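Local coordinates for protein glycerol dehydratase (Clostridium butyricum, PDB 1R9D) that dehydrates glycerol, probably to 3-hydroxypropionaldehyde, as a B12-independent lyase of the glycyl radical enzyme family, at residues A[393-397]-A[710-716]; A[484-488]-A[560-564]. One frame throughout, in Å; residues are numbered along the deposited sequence.

Contact 1: residues A[393-397]-A[710-716]; sequences AELTR and LKGDNGL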
loop_
_atom_site.group_PDB
_atom_site.type_symbol
_atom_site.label_atom_id
_atom_site.label_comp_id
_atom_site.label_asym_id
_atom_site.label_seq_id
_atom_site.Cartn_x
_atom_site.Cartn_y
_atom_site.Cartn_z
ATOM N N ALA A 393 2.965 16.899 -47.684
ATOM C CA ALA A 393 4.248 17.213 -48.307
ATOM C C ALA A 393 4.439 18.728 -48.390
ATOM O O ALA A 393 5.546 19.220 -48.204
ATOM C CB ALA A 393 4.327 16.594 -49.699
ATOM N N GLU A 394 3.363 19.459 -48.679
ATOM C CA GLU A 394 3.428 20.920 -48.752
ATOM C C GLU A 394 3.845 21.485 -47.400
ATOM O O GLU A 394 4.596 22.462 -47.321
ATOM C CB GLU A 394 2.069 21.530 -49.107
ATOM C CG GLU A 394 1.674 21.499 -50.561
ATOM C CD GLU A 394 0.580 22.514 -50.866
ATOM O OE1 GLU A 394 0.891 23.725 -50.964
ATOM O OE2 GLU A 394 -0.593 22.106 -50.990
ATOM N N LEU A 395 3.327 20.890 -46.329
ATOM C CA LEU A 395 3.668 21.340 -44.987
ATOM C C LEU A 395 5.146 21.085 -44.721
ATOM O O LEU A 395 5.846 21.939 -44.181
ATOM C CB LEU A 395 2.821 20.612 -43.942
ATOM C CG LEU A 395 3.163 20.895 -42.475
ATOM C CD1 LEU A 395 3.059 22.391 -42.178
ATOM C CD2 LEU A 395 2.219 20.111 -41.584
ATOM N N THR A 396 5.627 19.907 -45.106
ATOM C CA THR A 396 7.037 19.580 -44.907
ATOM C C THR A 396 7.929 20.622 -45.590
ATOM O O THR A 396 8.980 20.986 -45.071
ATOM C CB THR A 396 7.376 18.187 -45.488
ATOM O OG1 THR A 396 6.668 17.178 -44.757
ATOM C CG2 THR A 396 8.865 17.919 -45.395
ATOM N N ARG A 397 7.499 21.098 -46.753
ATOM C CA ARG A 397 8.277 22.084 -47.494
ATOM C C ARG A 397 8.426 23.400 -46.729
ATOM O O ARG A 397 9.339 24.178 -47.000
ATOM C CB ARG A 397 7.641 22.336 -48.866
ATOM C CG ARG A 397 8.439 23.280 -49.754
ATOM C CD ARG A 397 8.032 23.146 -51.216
ATOM N NE ARG A 397 6.643 23.524 -51.451
ATOM C CZ ARG A 397 6.007 23.341 -52.604
ATOM N NH1 ARG A 397 6.637 22.781 -53.633
ATOM N NH2 ARG A 397 4.739 23.712 -52.728
ATOM N N LEU A 710 12.673 20.030 -52.436
ATOM C CA LEU A 710 11.222 20.123 -52.285
ATOM C C LEU A 710 10.580 21.152 -53.208
ATOM O O LEU A 710 9.364 21.328 -53.199
ATOM C CB LEU A 710 10.865 20.463 -50.837
ATOM C CG LEU A 710 10.830 19.338 -49.796
ATOM C CD1 LEU A 710 9.628 18.451 -50.063
ATOM C CD2 LEU A 710 12.123 18.537 -49.830
ATOM N N LYS A 711 11.398 21.820 -54.014
ATOM C CA LYS A 711 10.912 22.847 -54.926
ATOM C C LYS A 711 9.958 22.342 -56.011
ATOM O O LYS A 711 10.205 21.324 -56.659
ATOM C CB LYS A 711 12.110 23.560 -55.565
ATOM C CG LYS A 711 11.764 24.665 -56.550
ATOM C CD LYS A 711 12.978 25.563 -56.780
ATOM C CE LYS A 711 12.751 26.567 -57.904
ATOM N NZ LYS A 711 12.778 25.916 -59.248
ATOM N N GLY A 712 8.855 23.062 -56.190
ATOM C CA GLY A 712 7.882 22.710 -57.211
ATOM C C GLY A 712 7.075 21.450 -56.980
ATOM O O GLY A 712 7.267 20.736 -55.994
ATOM N N ASP A 713 6.162 21.171 -57.904
ATOM C CA ASP A 713 5.319 19.990 -57.791
ATOM C C ASP A 713 6.137 18.705 -57.801
ATOM O O ASP A 713 5.795 17.748 -57.106
ATOM C CB ASP A 713 4.281 19.961 -58.914
ATOM C CG ASP A 713 3.294 21.111 -58.820
ATOM O OD1 ASP A 713 2.922 21.482 -57.686
ATOM O OD2 ASP A 713 2.879 21.635 -59.876
ATOM N N ASN A 714 7.212 18.680 -58.584
ATOM C CA ASN A 714 8.057 17.493 -58.638
ATOM C C ASN A 714 8.644 17.220 -57.262
ATOM O O ASN A 714 8.782 16.066 -56.854
ATOM C CB ASN A 714 9.189 17.665 -59.652
ATOM C CG ASN A 714 8.696 17.639 -61.081
ATOM O OD1 ASN A 714 7.850 16.818 -61.444
ATOM N ND2 ASN A 714 9.234 18.530 -61.909
ATOM N N GLY A 715 8.990 18.289 -56.551
ATOM C CA GLY A 715 9.546 18.141 -55.218
ATOM C C GLY A 715 8.571 17.432 -54.296
ATOM O O GLY A 715 8.961 16.550 -53.528
ATOM N N LEU A 716 7.298 17.811 -54.375
ATOM C CA LEU A 716 6.266 17.200 -53.543
ATOM C C LEU A 716 6.025 15.754 -53.966
ATOM O O LEU A 716 5.840 14.872 -53.125
ATOM C CB LEU A 716 4.963 17.998 -53.644
ATOM C CG LEU A 716 5.032 19.470 -53.214
ATOM C CD1 LEU A 716 3.652 20.092 -53.328
ATOM C CD2 LEU A 716 5.544 19.580 -51.784
HETATM O O HOH W 1 4.520 23.068 -55.910
#
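This contact joins the C-terminal end of helix 386-397 to the first turn of helix 712-728 and the loop leading into it. Both helices pack beside the mixed sheet that holds strands 404-407 and 733-738. The two short helical segments cross steeply, at 109°, with their axes 10.3 Å apart at closest approach.

The apolar part lies at A393. A393 CB is 3.8 Å from L716 CD2, and the other methyl, L716 CD1, is 3.7 Å from E394 CG. L716 is therefore seated against one turn of the first helix. The acid group of E394 faces elsewhere and forms a salt bridge with R391.

R397 makes the polar part. With chi1 and chi2 t, its CG passes L710 (R397 CG 3.9 Å from L710 CB). Chi3, at 63° (p), then bends the chain so that the guanidinium meets the loop. R397 NH1 donates a hydrogen bond to L710 O at 3.1 Å, and L716 CG lies over one guanidinium face, 3.7 Å from R397 NH1. Water 1 accepts from R397 NH1 at 3.1 Å and donates to D713 OD1 at 2.9 Å. D713 OD1 also bonds to S3, so the N-terminal segment lies against this junction.

Two glycines suit the turn. G712 has a positive phi, and a CB on G715 would clash with L710 C.

Helix 386-397 connects parallel strands 375-380 and 404-407; helix 712-728 connects parallel strands 702-705 and 733-738. Strands 404-407 and 733-738 pair antiparallel. Two beta-alpha-beta crossovers thus meet here, consistent with the alpha/beta barrel of glycyl radical enzymes, whose two parallel halves run antiparallel.

Contact 2: residues A[484-488]-A[560-564]; sequences FDEFM and LVAVK
Residues 484-488 and 560-564 are both alpha-helical and pack through apolar side chains, with no hydrogen bond between them. Their N-to-C directions differ by 146°, so they run roughly antiparallel. The axes come within 10.7 Å. F484 lies opposite K564 (CA atoms 5.7 Å apart) and M488 opposite L560 (CA atoms 8.6 Å apart), so the backbones spread from the first pair to the second.

F484 points toward the other helix with chi1 t and chi2 61°. K564 CB sits over its ring face, 3.6 Å from the F484 ring centroid and 9° off the normal, a CH-pi contact. V563 CG1 lies at the ring edge, 4.1 Å from F484 CD1. F484 CE1 is 3.5 Å from L560 O. K564 has chi1 to chi3 t and chi4 m; its end leads away, and NZ forms a salt bridge with D569.

This is antiparallel helix-helix packing through aromatic side chains in the PFL-like part of the chain. It joins the first turn of helix 484-516 to helix 553-569, which follows strand 543-551 of a mixed sheet. Helix 607-624 adds L612 beside F484.

F487, one turn on, has chi1 t and chi2 80°. V563, with chi1 t (168°), puts CG1 over its ring face, 4.0 Å from the F487 ring centroid and 3° off the normal. L560 CD2 lies at its edge, 3.5 Å from F487 CE2. M488, with all three chi angles m, brings its SD to 3.9 Å from L560 CD2. L560 has chi1 m and chi2 t.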
loop_
_atom_site.group_PDB
_atom_site.type_symbol
_atom_site.label_atom_id
_atom_site.label_comp_id
_atom_site.label_asym_id
_atom_site.label_seq_id
_atom_site.Cartn_x
_atom_site.Cartn_y
_atom_site.Cartn_z
ATOM N N PHE A 484 33.826 -14.416 -34.601
ATOM C CA PHE A 484 32.861 -13.345 -34.405
ATOM C C PHE A 484 31.681 -13.878 -33.593
ATOM O O PHE A 484 30.998 -13.122 -32.901
ATOM C CB PHE A 484 32.382 -12.822 -35.760
ATOM C CG PHE A 484 31.446 -11.656 -35.661
ATOM C CD1 PHE A 484 31.858 -10.465 -35.075
ATOM C CD2 PHE A 484 30.149 -11.748 -36.152
ATOM C CE1 PHE A 484 30.992 -9.378 -34.979
ATOM C CE2 PHE A 484 29.272 -10.666 -36.061
ATOM C CZ PHE A 484 29.698 -9.478 -35.472
ATOM N N ASP A 485 31.453 -15.185 -33.673
ATOM C CA ASP A 485 30.364 -15.817 -32.936
ATOM C C ASP A 485 30.585 -15.664 -31.436
ATOM O O ASP A 485 29.634 -15.469 -30.675
ATOM C CB ASP A 485 30.276 -17.303 -33.287
ATOM C CG ASP A 485 30.124 -17.541 -34.775
ATOM O OD1 ASP A 485 31.058 -17.197 -35.538
ATOM O OD2 ASP A 485 29.069 -18.069 -35.184
ATOM N N GLU A 486 31.843 -15.757 -31.013
ATOM C CA GLU A 486 32.185 -15.614 -29.600
ATOM C C GLU A 486 31.947 -14.172 -29.176
ATOM O O GLU A 486 31.602 -13.897 -28.025
ATOM C CB GLU A 486 33.653 -15.963 -29.355
ATOM C CG GLU A 486 34.027 -17.412 -29.620
ATOM C CD GLU A 486 35.503 -17.670 -29.363
ATOM O OE1 GLU A 486 36.340 -16.973 -29.977
ATOM O OE2 GLU A 486 35.829 -18.563 -28.550
ATOM N N PHE A 487 32.146 -13.254 -30.115
ATOM C CA PHE A 487 31.949 -11.837 -29.848
ATOM C C PHE A 487 30.467 -11.550 -29.622
ATOM O O PHE A 487 30.094 -10.894 -28.653
ATOM C CB PHE A 487 32.453 -10.999 -31.021
ATOM C CG PHE A 487 32.428 -9.525 -30.754
ATOM C CD1 PHE A 487 33.435 -8.925 -30.005
ATOM C CD2 PHE A 487 31.379 -8.740 -31.216
ATOM C CE1 PHE A 487 33.397 -7.563 -29.716
ATOM C CE2 PHE A 487 31.331 -7.374 -30.932
ATOM C CZ PHE A 487 32.343 -6.785 -30.179
ATOM N N MET A 488 29.626 -12.044 -30.523
ATOM C CA MET A 488 28.189 -11.835 -30.409
ATOM C C MET A 488 27.618 -12.464 -29.143
ATOM O O MET A 488 26.625 -11.979 -28.601
ATOM C CB MET A 488 27.463 -12.393 -31.638
ATOM C CG MET A 488 27.676 -11.579 -32.909
ATOM S SD MET A 488 27.236 -9.827 -32.718
ATOM C CE MET A 488 25.429 -9.926 -32.668
ATOM N N LEU A 560 29.731 -3.536 -35.317
ATOM C CA LEU A 560 29.723 -4.991 -35.439
ATOM C C LEU A 560 30.311 -5.472 -36.764
ATOM O O LEU A 560 31.085 -6.426 -36.786
ATOM C CB LEU A 560 28.302 -5.542 -35.267
ATOM C CG LEU A 560 27.722 -5.446 -33.850
ATOM C CD1 LEU A 560 26.300 -6.009 -33.825
ATOM C CD2 LEU A 560 28.607 -6.209 -32.887
ATOM N N VAL A 561 29.958 -4.819 -37.867
ATOM C CA VAL A 561 30.491 -5.249 -39.154
ATOM C C VAL A 561 31.989 -4.973 -39.253
ATOM O O VAL A 561 32.719 -5.706 -39.929
ATOM C CB VAL A 561 29.754 -4.585 -40.354
ATOM C CG1 VAL A 561 30.233 -3.154 -40.563
ATOM C CG2 VAL A 561 29.976 -5.429 -41.618
ATOM N N ALA A 562 32.453 -3.930 -38.571
ATOM C CA ALA A 562 33.874 -3.599 -38.594
ATOM C C ALA A 562 34.655 -4.675 -37.844
ATOM O O ALA A 562 35.703 -5.131 -38.304
ATOM C CB ALA A 562 34.113 -2.233 -37.964
ATOM N N VAL A 563 34.138 -5.085 -36.689
ATOM C CA VAL A 563 34.790 -6.116 -35.889
ATOM C C VAL A 563 34.840 -7.430 -36.670
ATOM O O VAL A 563 35.887 -8.075 -36.757
ATOM C CB VAL A 563 34.038 -6.337 -34.546
ATOM C CG1 VAL A 563 34.542 -7.591 -33.852
ATOM C CG2 VAL A 563 34.239 -5.135 -33.644
ATOM N N LYS A 564 33.707 -7.812 -37.251
ATOM C CA LYS A 564 33.614 -9.047 -38.018
ATOM C C LYS A 564 34.533 -9.092 -39.238
ATOM O O LYS A 564 35.197 -10.101 -39.479
ATOM C CB LYS A 564 32.172 -9.277 -38.478
ATOM C CG LYS A 564 32.001 -10.517 -39.346
ATOM C CD LYS A 564 30.578 -10.649 -39.868
ATOM C CE LYS A 564 30.462 -11.791 -40.866
ATOM N NZ LYS A 564 31.242 -11.522 -42.117
#

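The two contacts are about 42 Å apart between centres and about 30 Å between nearest atoms. They do not touch and share no helix. Contact 2 is nested inside contact 1 along the chain: 393-397, 484-488, 560-564, 710-716. Contact 1 flanks the sheet that includes strands 404-407 and 733-738. Contact 2 uses helix 553-569, which follows strand 543-551 of a second mixed sheet. Contact 2 joins parts of the Pyruvate formate lyase-like region, whereas contact 1 ties that region to the Glycine radical region. G763, the predicted radical position, comes later in the chain than both contacts.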